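Local coordinates for protein aspartate aminotransferase (Thermotoga maritima, PDB 1O4S) that catalyses the pyridoxal-phosphate-dependent transfer of an amino group from L-aspartate to 2-oxoglutarate, giving oxaloacetate and L-glutamate, at residues S132-S137 / A357-G362; V338-R343 / V350-G355; Y328-V333 / F363-F368. All blocks are in the same frame, centred on the assembly; numbering follows the deposited sequence.

Contact 1: residues S132-S137 / A357-G362; sequences SPVWVS and AFLKPG. With PLP (pyridoxal-5'-phosphate), chain M; SO4 (sulfate ion), chain K; SO4 (sulfate ion), chain L.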
loop_
_atom_site.group_PDB
_atom_site.type_symbol
_atom_site.label_atom_id
_atom_site.label_comp_id
_atom_site.label_asym_id
_atom_site.label_seq_id
_atom_site.Cartn_x
_atom_site.Cartn_y
_atom_site.Cartn_z
ATOM N N SER B 132 4.715 -25.018 5.777
ATOM C CA SER B 132 3.810 -25.397 4.709
ATOM C C SER B 132 2.914 -26.516 5.279
ATOM O O SER B 132 3.335 -27.173 6.215
ATOM C CB SER B 132 4.586 -25.863 3.482
ATOM O OG SER B 132 5.250 -27.090 3.744
ATOM N N PRO B 133 1.701 -26.722 4.755
ATOM C CA PRO B 133 1.089 -25.867 3.701
ATOM C C PRO B 133 1.070 -24.374 4.033
ATOM O O PRO B 133 0.756 -24.005 5.154
ATOM C CB PRO B 133 -0.346 -26.418 3.569
ATOM C CG PRO B 133 -0.235 -27.856 4.025
ATOM C CD PRO B 133 0.839 -27.862 5.105
ATOM N N VAL B 134 1.423 -23.528 3.073
ATOM C CA VAL B 134 1.669 -22.112 3.375
ATOM C C VAL B 134 0.891 -21.182 2.452
ATOM O O VAL B 134 0.832 -21.407 1.263
ATOM C CB VAL B 134 3.183 -21.786 3.333
ATOM C CG1 VAL B 134 3.724 -21.859 1.915
ATOM C CG2 VAL B 134 3.496 -20.412 3.965
ATOM N N TRP B 135 0.291 -20.135 3.022
ATOM C CA TRP B 135 -0.422 -19.124 2.237
ATOM C C TRP B 135 0.482 -18.500 1.143
ATOM O O TRP B 135 1.684 -18.299 1.325
ATOM C CB TRP B 135 -0.983 -18.029 3.157
ATOM C CG TRP B 135 -1.817 -17.015 2.458
ATOM C CD1 TRP B 135 -2.866 -17.250 1.592
ATOM C CD2 TRP B 135 -1.712 -15.592 2.576
ATOM N NE1 TRP B 135 -3.397 -16.054 1.167
ATOM C CE2 TRP B 135 -2.717 -15.022 1.761
ATOM C CE3 TRP B 135 -0.870 -14.732 3.289
ATOM C CZ2 TRP B 135 -2.902 -13.630 1.643
ATOM C CZ3 TRP B 135 -1.064 -13.310 3.162
ATOM C CH2 TRP B 135 -2.070 -12.797 2.358
ATOM N N VAL B 136 -0.137 -18.184 0.018
ATOM C CA VAL B 136 0.588 -17.824 -1.192
ATOM C C VAL B 136 1.401 -16.535 -1.183
ATOM O O VAL B 136 2.237 -16.358 -2.063
ATOM C CB VAL B 136 -0.352 -17.800 -2.416
ATOM C CG1 VAL B 136 -0.898 -19.180 -2.678
ATOM C CG2 VAL B 136 -1.503 -16.799 -2.222
ATOM N N SER B 137 1.198 -15.649 -0.216
ATOM C CA SER B 137 1.789 -14.309 -0.322
ATOM C C SER B 137 3.026 -14.097 0.528
ATOM O O SER B 137 3.814 -13.183 0.289
ATOM C CB SER B 137 0.733 -13.229 0.015
ATOM O OG SER B 137 0.143 -12.712 -1.181
ATOM N N ALA B 357 -0.322 -24.899 -4.886
ATOM C CA ALA B 357 -0.222 -23.464 -4.669
ATOM C C ALA B 357 0.313 -23.123 -3.259
ATOM O O ALA B 357 0.925 -22.074 -3.038
ATOM C CB ALA B 357 -1.561 -22.847 -4.909
ATOM N N PHE B 358 0.082 -24.019 -2.310
ATOM C CA PHE B 358 0.468 -23.850 -0.914
ATOM C C PHE B 358 1.706 -24.695 -0.540
ATOM O O PHE B 358 1.977 -24.942 0.645
ATOM C CB PHE B 358 -0.733 -24.218 -0.054
ATOM C CG PHE B 358 -2.015 -23.525 -0.477
ATOM C CD1 PHE B 358 -2.306 -22.240 -0.025
ATOM C CD2 PHE B 358 -2.925 -24.148 -1.336
ATOM C CE1 PHE B 358 -3.523 -21.573 -0.406
ATOM C CE2 PHE B 358 -4.123 -23.505 -1.735
ATOM C CZ PHE B 358 -4.403 -22.197 -1.266
ATOM N N LEU B 359 2.433 -25.137 -1.568
ATOM C CA LEU B 359 3.603 -26.019 -1.458
ATOM C C LEU B 359 3.321 -27.380 -0.831
ATOM O O LEU B 359 4.207 -27.978 -0.224
ATOM C CB LEU B 359 4.750 -25.322 -0.717
ATOM C CG LEU B 359 5.082 -23.924 -1.255
ATOM C CD1 LEU B 359 6.351 -23.344 -0.596
ATOM C CD2 LEU B 359 5.192 -23.963 -2.785
ATOM N N LYS B 360 2.102 -27.875 -0.997
ATOM C CA LYS B 360 1.720 -29.196 -0.507
ATOM C C LYS B 360 0.914 -29.939 -1.569
ATOM O O LYS B 360 -0.330 -29.966 -1.512
ATOM C CB LYS B 360 0.928 -29.101 0.797
ATOM C CG LYS B 360 0.727 -30.464 1.458
ATOM C CD LYS B 360 1.931 -30.866 2.282
ATOM C CE LYS B 360 1.743 -32.268 2.830
ATOM N NZ LYS B 360 2.778 -32.624 3.813
ATOM N N PRO B 361 1.624 -30.524 -2.538
ATOM C CA PRO B 361 0.994 -31.311 -3.604
ATOM C C PRO B 361 0.200 -32.525 -3.097
ATOM O O PRO B 361 0.424 -33.020 -2.001
ATOM C CB PRO B 361 2.187 -31.764 -4.461
ATOM C CG PRO B 361 3.290 -30.747 -4.140
ATOM C CD PRO B 361 3.092 -30.458 -2.689
ATOM N N GLY B 362 -0.740 -32.991 -3.907
ATOM C CA GLY B 362 -1.586 -34.103 -3.539
ATOM C C GLY B 362 -2.726 -33.737 -2.610
ATOM O O GLY B 362 -3.342 -34.611 -2.004
HETATM N N1 PLP M . -3.156 -14.005 5.993
HETATM C C2 PLP M . -3.915 -15.041 5.485
HETATM C C2A PLP M . -3.342 -16.416 5.669
HETATM C C3 PLP M . -5.122 -14.797 4.812
HETATM O O3 PLP M . -5.786 -15.731 4.377
HETATM C C4 PLP M . -5.608 -13.485 4.696
HETATM C C4A PLP M . -6.950 -13.218 3.979
HETATM C C5 PLP M . -4.804 -12.460 5.253
HETATM C C6 PLP M . -3.594 -12.743 5.883
HETATM C C5A PLP M . -5.125 -10.981 5.247
HETATM O O4P PLP M . -5.654 -10.280 4.134
HETATM P P PLP M . -6.054 -8.732 4.218
HETATM O O1P PLP M . -7.277 -8.721 3.377
HETATM O O2P PLP M . -6.261 -8.336 5.621
HETATM O O3P PLP M . -4.881 -8.140 3.541
HETATM S S SO4 K . -6.286 -16.958 -0.786
HETATM O O1 SO4 K . -6.479 -17.501 0.566
HETATM O O2 SO4 K . -4.975 -17.431 -1.246
HETATM O O3 SO4 K . -7.352 -17.308 -1.753
HETATM O O4 SO4 K . -6.328 -15.510 -0.667
HETATM S S SO4 L . 0.960 -36.110 4.482
HETATM O O1 SO4 L . 0.922 -34.644 4.560
HETATM O O2 SO4 L . 0.080 -36.584 3.393
HETATM O O3 SO4 L . 2.348 -36.453 4.147
HETATM O O4 SO4 L . 0.622 -36.694 5.788
HETATM O O HOH W 1 6.438 -27.853 1.627
HETATM O O HOH W 2 2.198 -20.836 -1.268
#

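Contact 2: residues V338-R343 / V350-G355; sequences VKFCER and VALVPG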
loop_
_atom_site.group_PDB
_atom_site.type_symbol
_atom_site.label_atom_id
_atom_site.label_comp_id
_atom_site.label_asym_id
_atom_site.label_seq_id
_atom_site.Cartn_x
_atom_site.Cartn_y
_atom_site.Cartn_z
ATOM N N VAL B 338 -3.217 -30.297 -9.362
ATOM C CA VAL B 338 -3.517 -29.357 -10.439
ATOM C C VAL B 338 -4.458 -29.984 -11.453
ATOM O O VAL B 338 -5.439 -29.370 -11.838
ATOM C CB VAL B 338 -2.264 -28.880 -11.189
ATOM C CG1 VAL B 338 -2.658 -27.947 -12.341
ATOM C CG2 VAL B 338 -1.296 -28.186 -10.250
ATOM N N LYS B 339 -4.147 -31.194 -11.897
ATOM C CA LYS B 339 -5.011 -31.887 -12.838
ATOM C C LYS B 339 -6.356 -32.234 -12.202
ATOM O O LYS B 339 -7.385 -32.146 -12.858
ATOM C CB LYS B 339 -4.347 -33.164 -13.379
ATOM C CG LYS B 339 -3.018 -32.927 -14.137
ATOM C CD LYS B 339 -2.497 -34.267 -14.775
ATOM C CE LYS B 339 -1.041 -34.206 -15.311
ATOM N NZ LYS B 339 -0.643 -35.508 -16.003
ATOM N N PHE B 340 -6.346 -32.634 -10.936
ATOM C CA PHE B 340 -7.593 -32.882 -10.206
ATOM C C PHE B 340 -8.541 -31.679 -10.328
ATOM O O PHE B 340 -9.730 -31.843 -10.599
ATOM C CB PHE B 340 -7.325 -33.186 -8.725
ATOM C CG PHE B 340 -8.570 -33.578 -7.939
ATOM C CD1 PHE B 340 -8.836 -34.910 -7.658
ATOM C CD2 PHE B 340 -9.466 -32.602 -7.478
ATOM C CE1 PHE B 340 -9.976 -35.289 -6.930
ATOM C CE2 PHE B 340 -10.612 -32.968 -6.757
ATOM C CZ PHE B 340 -10.862 -34.310 -6.470
ATOM N N CYS B 341 -8.003 -30.485 -10.142
ATOM C CA CYS B 341 -8.804 -29.263 -10.119
ATOM C C CYS B 341 -9.225 -28.824 -11.511
ATOM O O CYS B 341 -10.315 -28.262 -11.670
ATOM C CB CYS B 341 -8.042 -28.140 -9.447
ATOM S SG CYS B 341 -7.824 -28.417 -7.689
ATOM N N GLU B 342 -8.365 -29.078 -12.507
ATOM C CA GLU B 342 -8.652 -28.745 -13.905
ATOM C C GLU B 342 -9.847 -29.563 -14.397
ATOM O O GLU B 342 -10.739 -29.040 -15.049
ATOM C CB GLU B 342 -7.423 -29.009 -14.811
ATOM C CG GLU B 342 -6.358 -27.907 -14.743
ATOM C CD GLU B 342 -5.109 -28.195 -15.596
ATOM O OE1 GLU B 342 -4.980 -29.305 -16.179
ATOM O OE2 GLU B 342 -4.238 -27.285 -15.686
ATOM N N ARG B 343 -9.850 -30.840 -14.049
ATOM C CA ARG B 343 -10.840 -31.786 -14.519
ATOM C C ARG B 343 -12.169 -31.609 -13.816
ATOM O O ARG B 343 -13.212 -31.692 -14.433
ATOM C CB ARG B 343 -10.342 -33.203 -14.281
ATOM C CG ARG B 343 -9.142 -33.575 -15.131
ATOM C CD ARG B 343 -8.529 -34.943 -14.828
ATOM N NE ARG B 343 -7.160 -34.989 -15.369
ATOM C CZ ARG B 343 -6.784 -35.568 -16.516
ATOM N NH1 ARG B 343 -7.659 -36.222 -17.291
ATOM N NH2 ARG B 343 -5.501 -35.509 -16.879
ATOM N N VAL B 350 -17.043 -27.311 -10.677
ATOM C CA VAL B 350 -16.658 -26.935 -9.319
ATOM C C VAL B 350 -15.203 -26.512 -9.304
ATOM O O VAL B 350 -14.320 -27.234 -9.792
ATOM C CB VAL B 350 -16.853 -28.088 -8.299
ATOM C CG1 VAL B 350 -16.479 -27.615 -6.885
ATOM C CG2 VAL B 350 -18.276 -28.614 -8.360
ATOM N N ALA B 351 -14.968 -25.339 -8.727
ATOM C CA ALA B 351 -13.642 -24.758 -8.600
ATOM C C ALA B 351 -13.019 -24.920 -7.198
ATOM O O ALA B 351 -13.531 -24.414 -6.201
ATOM C CB ALA B 351 -13.673 -23.306 -9.009
ATOM N N LEU B 352 -11.888 -25.636 -7.161
ATOM C CA LEU B 352 -11.031 -25.750 -5.981
ATOM C C LEU B 352 -9.611 -25.249 -6.295
ATOM O O LEU B 352 -9.254 -24.995 -7.443
ATOM C CB LEU B 352 -10.991 -27.188 -5.470
ATOM C CG LEU B 352 -12.333 -27.906 -5.245
ATOM C CD1 LEU B 352 -12.172 -29.401 -5.033
ATOM C CD2 LEU B 352 -13.060 -27.318 -4.089
ATOM N N VAL B 353 -8.818 -25.085 -5.250
ATOM C CA VAL B 353 -7.472 -24.581 -5.394
ATOM C C VAL B 353 -6.475 -25.741 -5.212
ATOM O O VAL B 353 -6.494 -26.396 -4.199
ATOM C CB VAL B 353 -7.174 -23.508 -4.357
ATOM C CG1 VAL B 353 -5.806 -22.906 -4.620
ATOM C CG2 VAL B 353 -8.269 -22.416 -4.373
ATOM N N PRO B 354 -5.598 -25.977 -6.186
ATOM C CA PRO B 354 -4.559 -27.008 -6.034
ATOM C C PRO B 354 -3.684 -26.774 -4.790
ATOM O O PRO B 354 -3.205 -25.664 -4.599
ATOM C CB PRO B 354 -3.748 -26.867 -7.315
ATOM C CG PRO B 354 -4.714 -26.253 -8.277
ATOM C CD PRO B 354 -5.523 -25.289 -7.488
ATOM N N GLY B 355 -3.500 -27.810 -3.966
ATOM C CA GLY B 355 -2.572 -27.778 -2.838
ATOM C C GLY B 355 -1.133 -27.377 -3.186
ATOM O O GLY B 355 -0.415 -26.813 -2.347
HETATM O O HOH W 3 -11.677 -27.449 -9.511
#

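Contact 3: residues Y328-V333 / F363-F368; sequences YLFFKV and FVRLSF. With SO4 (sulfate ion), chain K.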
loop_
_atom_site.group_PDB
_atom_site.type_symbol
_atom_site.label_atom_id
_atom_site.label_comp_id
_atom_site.label_asym_id
_atom_site.label_seq_id
_atom_site.Cartn_x
_atom_site.Cartn_y
_atom_site.Cartn_z
ATOM N N TYR B 328 -11.504 -22.872 5.361
ATOM C CA TYR B 328 -10.901 -23.815 4.417
ATOM C C TYR B 328 -10.882 -25.264 4.934
ATOM O O TYR B 328 -10.842 -25.553 6.152
ATOM C CB TYR B 328 -9.477 -23.395 4.086
ATOM C CG TYR B 328 -9.367 -21.931 3.841
ATOM C CD1 TYR B 328 -9.870 -21.380 2.674
ATOM C CD2 TYR B 328 -8.842 -21.080 4.810
ATOM C CE1 TYR B 328 -9.816 -20.033 2.455
ATOM C CE2 TYR B 328 -8.773 -19.726 4.597
ATOM C CZ TYR B 328 -9.274 -19.199 3.404
ATOM O OH TYR B 328 -9.198 -17.845 3.116
ATOM N N LEU B 329 -10.930 -26.169 3.970
ATOM C CA LEU B 329 -10.765 -27.572 4.215
ATOM C C LEU B 329 -9.739 -28.070 3.179
ATOM O O LEU B 329 -9.917 -27.892 1.967
ATOM C CB LEU B 329 -12.117 -28.288 4.111
ATOM C CG LEU B 329 -12.087 -29.692 4.708
ATOM C CD1 LEU B 329 -13.391 -30.045 5.411
ATOM C CD2 LEU B 329 -11.761 -30.713 3.642
ATOM N N PHE B 330 -8.654 -28.673 3.671
ATOM C CA PHE B 330 -7.546 -29.092 2.817
ATOM C C PHE B 330 -7.543 -30.631 2.713
ATOM O O PHE B 330 -7.029 -31.320 3.596
ATOM C CB PHE B 330 -6.247 -28.557 3.423
ATOM C CG PHE B 330 -5.113 -28.387 2.435
ATOM C CD1 PHE B 330 -3.888 -28.979 2.669
ATOM C CD2 PHE B 330 -5.263 -27.591 1.305
ATOM C CE1 PHE B 330 -2.851 -28.812 1.778
ATOM C CE2 PHE B 330 -4.244 -27.412 0.425
ATOM C CZ PHE B 330 -3.030 -28.018 0.651
ATOM N N PHE B 331 -8.120 -31.176 1.655
ATOM C CA PHE B 331 -8.253 -32.637 1.590
ATOM C C PHE B 331 -7.318 -33.309 0.599
ATOM O O PHE B 331 -6.725 -32.654 -0.240
ATOM C CB PHE B 331 -9.717 -33.087 1.437
ATOM C CG PHE B 331 -10.382 -32.739 0.111
ATOM C CD1 PHE B 331 -11.130 -31.567 -0.027
ATOM C CD2 PHE B 331 -10.363 -33.636 -0.950
ATOM C CE1 PHE B 331 -11.813 -31.278 -1.226
ATOM C CE2 PHE B 331 -11.027 -33.353 -2.159
ATOM C CZ PHE B 331 -11.762 -32.174 -2.294
ATOM N N LYS B 332 -7.181 -34.624 0.753
ATOM C CA LYS B 332 -6.214 -35.427 0.010
ATOM C C LYS B 332 -6.859 -35.953 -1.272
ATOM O O LYS B 332 -7.987 -36.464 -1.261
ATOM C CB LYS B 332 -5.737 -36.574 0.898
ATOM C CG LYS B 332 -4.547 -37.387 0.371
ATOM C CD LYS B 332 -3.193 -36.953 0.951
ATOM C CE LYS B 332 -2.037 -37.730 0.287
ATOM N NZ LYS B 332 -1.574 -37.087 -0.996
ATOM N N VAL B 333 -6.155 -35.773 -2.379
ATOM C CA VAL B 333 -6.593 -36.269 -3.675
ATOM C C VAL B 333 -5.579 -37.290 -4.214
ATOM O O VAL B 333 -4.400 -37.255 -3.858
ATOM C CB VAL B 333 -6.813 -35.096 -4.694
ATOM C CG1 VAL B 333 -7.964 -34.203 -4.247
ATOM C CG2 VAL B 333 -5.539 -34.271 -4.913
ATOM N N PHE B 363 -2.999 -32.442 -2.497
ATOM C CA PHE B 363 -4.090 -31.919 -1.681
ATOM C C PHE B 363 -4.827 -30.876 -2.492
ATOM O O PHE B 363 -4.322 -30.359 -3.486
ATOM C CB PHE B 363 -3.556 -31.273 -0.402
ATOM C CG PHE B 363 -3.120 -32.259 0.651
ATOM C CD1 PHE B 363 -1.807 -32.758 0.667
ATOM C CD2 PHE B 363 -4.007 -32.670 1.641
ATOM C CE1 PHE B 363 -1.390 -33.661 1.654
ATOM C CE2 PHE B 363 -3.609 -33.573 2.634
ATOM C CZ PHE B 363 -2.301 -34.083 2.642
ATOM N N VAL B 364 -6.028 -30.561 -2.054
ATOM C CA VAL B 364 -6.846 -29.503 -2.676
ATOM C C VAL B 364 -7.498 -28.673 -1.535
ATOM O O VAL B 364 -7.751 -29.211 -0.454
ATOM C CB VAL B 364 -7.792 -30.201 -3.691
ATOM C CG1 VAL B 364 -9.164 -29.743 -3.628
ATOM C CG2 VAL B 364 -7.215 -30.140 -5.111
ATOM N N ARG B 365 -7.690 -27.362 -1.753
ATOM C CA ARG B 365 -8.338 -26.480 -0.779
ATOM C C ARG B 365 -9.737 -26.116 -1.234
ATOM O O ARG B 365 -9.924 -25.595 -2.326
ATOM C CB ARG B 365 -7.553 -25.183 -0.560
ATOM C CG ARG B 365 -8.023 -24.409 0.638
ATOM C CD ARG B 365 -7.466 -23.038 0.736
ATOM N NE ARG B 365 -8.101 -22.109 -0.187
ATOM C CZ ARG B 365 -7.739 -20.840 -0.295
ATOM N NH1 ARG B 365 -6.766 -20.367 0.470
ATOM N NH2 ARG B 365 -8.354 -20.048 -1.170
ATOM N N LEU B 366 -10.696 -26.416 -0.361
ATOM C CA LEU B 366 -12.091 -26.072 -0.526
ATOM C C LEU B 366 -12.465 -24.945 0.476
ATOM O O LEU B 366 -12.168 -24.991 1.669
ATOM C CB LEU B 366 -12.939 -27.350 -0.366
ATOM C CG LEU B 366 -14.466 -27.242 -0.406
ATOM C CD1 LEU B 366 -15.078 -28.588 -0.698
ATOM C CD2 LEU B 366 -15.046 -26.655 0.910
ATOM N N SER B 367 -13.080 -23.894 -0.029
ATOM C CA SER B 367 -13.564 -22.822 0.830
ATOM C C SER B 367 -15.025 -23.028 1.054
ATOM O O SER B 367 -15.764 -23.384 0.116
ATOM C CB SER B 367 -13.369 -21.437 0.181
ATOM O OG SER B 367 -12.003 -21.256 -0.093
ATOM N N PHE B 368 -15.462 -22.812 2.281
ATOM C CA PHE B 368 -16.886 -22.902 2.544
ATOM C C PHE B 368 -17.507 -21.529 2.898
ATOM O O PHE B 368 -18.321 -21.388 3.832
ATOM C CB PHE B 368 -17.214 -24.021 3.535
ATOM C CG PHE B 368 -16.375 -24.045 4.768
ATOM C CD1 PHE B 368 -16.735 -23.300 5.887
ATOM C CD2 PHE B 368 -15.247 -24.868 4.836
ATOM C CE1 PHE B 368 -15.997 -23.372 7.045
ATOM C CE2 PHE B 368 -14.502 -24.931 5.981
ATOM C CZ PHE B 368 -14.882 -24.178 7.094
HETATM S S SO4 K . -6.286 -16.958 -0.786
HETATM O O1 SO4 K . -6.479 -17.501 0.566
HETATM O O2 SO4 K . -4.975 -17.431 -1.246
HETATM O O3 SO4 K . -7.352 -17.308 -1.753
HETATM O O4 SO4 K . -6.328 -15.510 -0.667
#

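Contact 1: residues S132-S137 / A357-G362
In this fold-type I aminotransferase, the loop after strand 127-132 meets the loop between strands 350-354 and 363-367, beside the cofactor. The ring of cis-Pro-133 crosses the Lys-360 chain obliquely, with Pro-133 CG 3.7 Å from Lys-360 CB. Lys-360 then bends at chi2 (83°), carrying NZ away to Glu-153 and a sulfate. Val-134 and Leu-359 lie side by side, pointing the same way, Val-134 CG1 3.9 Å from Leu-359 CD1. One direct hydrogen bond joins the loops: Val-134 N-H donates to an in-plane lone pair of Phe-358 O, 2.9 Å from N. The Phe-358 ring turns its edge to Val-134 O. That oxygen and Ala-357 O both accept from one water, and a second joins Ser-132 OG to Leu-359 O.

The CB of Trp-135 points away from the other loop, with CG anti to the backbone N (chi1 -175°). Its indole lies flat over the PLP pyridine, PLP C2 sitting 3.6 Å above the indole plane. Ser-137 CB lies against the opposite face, toward its rim. Trp-135 probably contacts L-aspartate, as in related aminotransferases. A second sulfate, also bound by Asn-185 and Arg-365, accepts a weak bond at the indole edge: Trp-135 NE1 to O2, 3.2 Å.

Contact 2: residues V338-R343 / V350-G355
In the small domain, helix 337-348 packs on strand 350-354, which follows it in the chain and belongs to the four-stranded mixed sheet. The strand is interrupted at Leu-352. The contact is buried and mainly apolar, and no direct hydrogen bond joins the two segments. Cys-341 is at its centre. Its SG is anti to the carbonyl carbon (chi1 -69°) and reaches the strand backbone between Leu-352 and Pro-354. There SG of Cys-341 lies 3.6 Å from Pro-354 N and 3.7 Å from Leu-352 O. The same sulfur touches the proline ring, at 3.8 Å from Pro-354 CG.

One turn earlier, Val-338 crosses the Pro-354 ring obliquely. Its CG2 branch, beside the backbone N, comes to 4.0 Å from Pro-354 CB. The proline ring thus packs against both Val-338 and Cys-341. On the other flank, Leu-352 CD1 meets the edge of the Phe-340 ring, 4.3 Å from CE2 of Phe-340. Phe-340 also makes an edge-to-face pair with Phe-385, and Leu-352 packs on Val-364 and Leu-366 of the next strand. Leu-29 of helix 27-38 touches both Cys-341 and Pro-354. A water bridges helix and strand at the break: it donates to Cys-341 O and Val-350 O, and accepts from Leu-352 N, 3.0 Å away.

Contact 3: residues Y328-V333 / F363-F368
Phe-330 and Phe-363 form the apolar centre on one face of the strand pair. Their ring planes are nearly parallel, 4° apart, but slid so far that the rings barely overlap. Phe-363 CB, rather than its ring, sits over the Phe-330 face, 3.7 Å from the Phe-330 centroid. Lys-332 CD lies over a face of the Phe-363 ring, 3.4 Å from Phe-363 CZ. Lys-332 NZ bonds to Gly-362 O. On the other face, Val-364 CG1 covers the Phe-331 ring, 3.8 Å from CZ of Phe-331, while Leu-366 CB stands at that ring's edge.

The strands are antiparallel neighbours in the small-domain sheet, and 328-332 is one of its two edge strands within this chain. Leu-329 with Leu-366 and Phe-331 with Val-364 are the hydrogen-bonded pairs, each joined by two N-H...O bonds. The straightest runs from Leu-366 N to Leu-329 O at 178°.

Toward the active site, Tyr-328 and Arg-365 run side by side. Tyr-328 CE1 lies over the centre of the guanidinium, 3.5 Å from Arg-365 CZ, with the planes 22° apart. Tyr-328 OH bonds to Tyr-216, and Ser-367 OG, at the tyrosine ring edge, bonds to Ala-48 O. Arg-365 probably binds L-aspartate, as in related aminotransferases. A sulfate lies at the guanidinium edge: Arg-365 NH1 donates to O1 at 2.9 Å and Arg-365 NH2 to O3 at 3.0 Å. Arg-365 NH1 also bonds to Asn-185 OD1.

In the fold
Contacts 2 and 3 share the small-domain sheet, where strands 350-354 and 363-367 are neighbours. Their centres are about 10 Å apart. Contact 1 lies about 11 Å from contact 3 and 14 Å from contact 2, centre to centre. Along the chain, 132-137 comes first, followed by 328-333, 338-343, 350-355, 357-362 and 363-368. Contact 1 joins a loop of the large domain, after a strand of its seven-stranded sheet, to a loop of the small domain. Phe-358 packs on both Val-353 and Arg-365, linking all three contacts. One sulfate touches both contact 1 and contact 3, next to PLP, and is consistent with a substrate carboxylate position between Trp-135 and Arg-365.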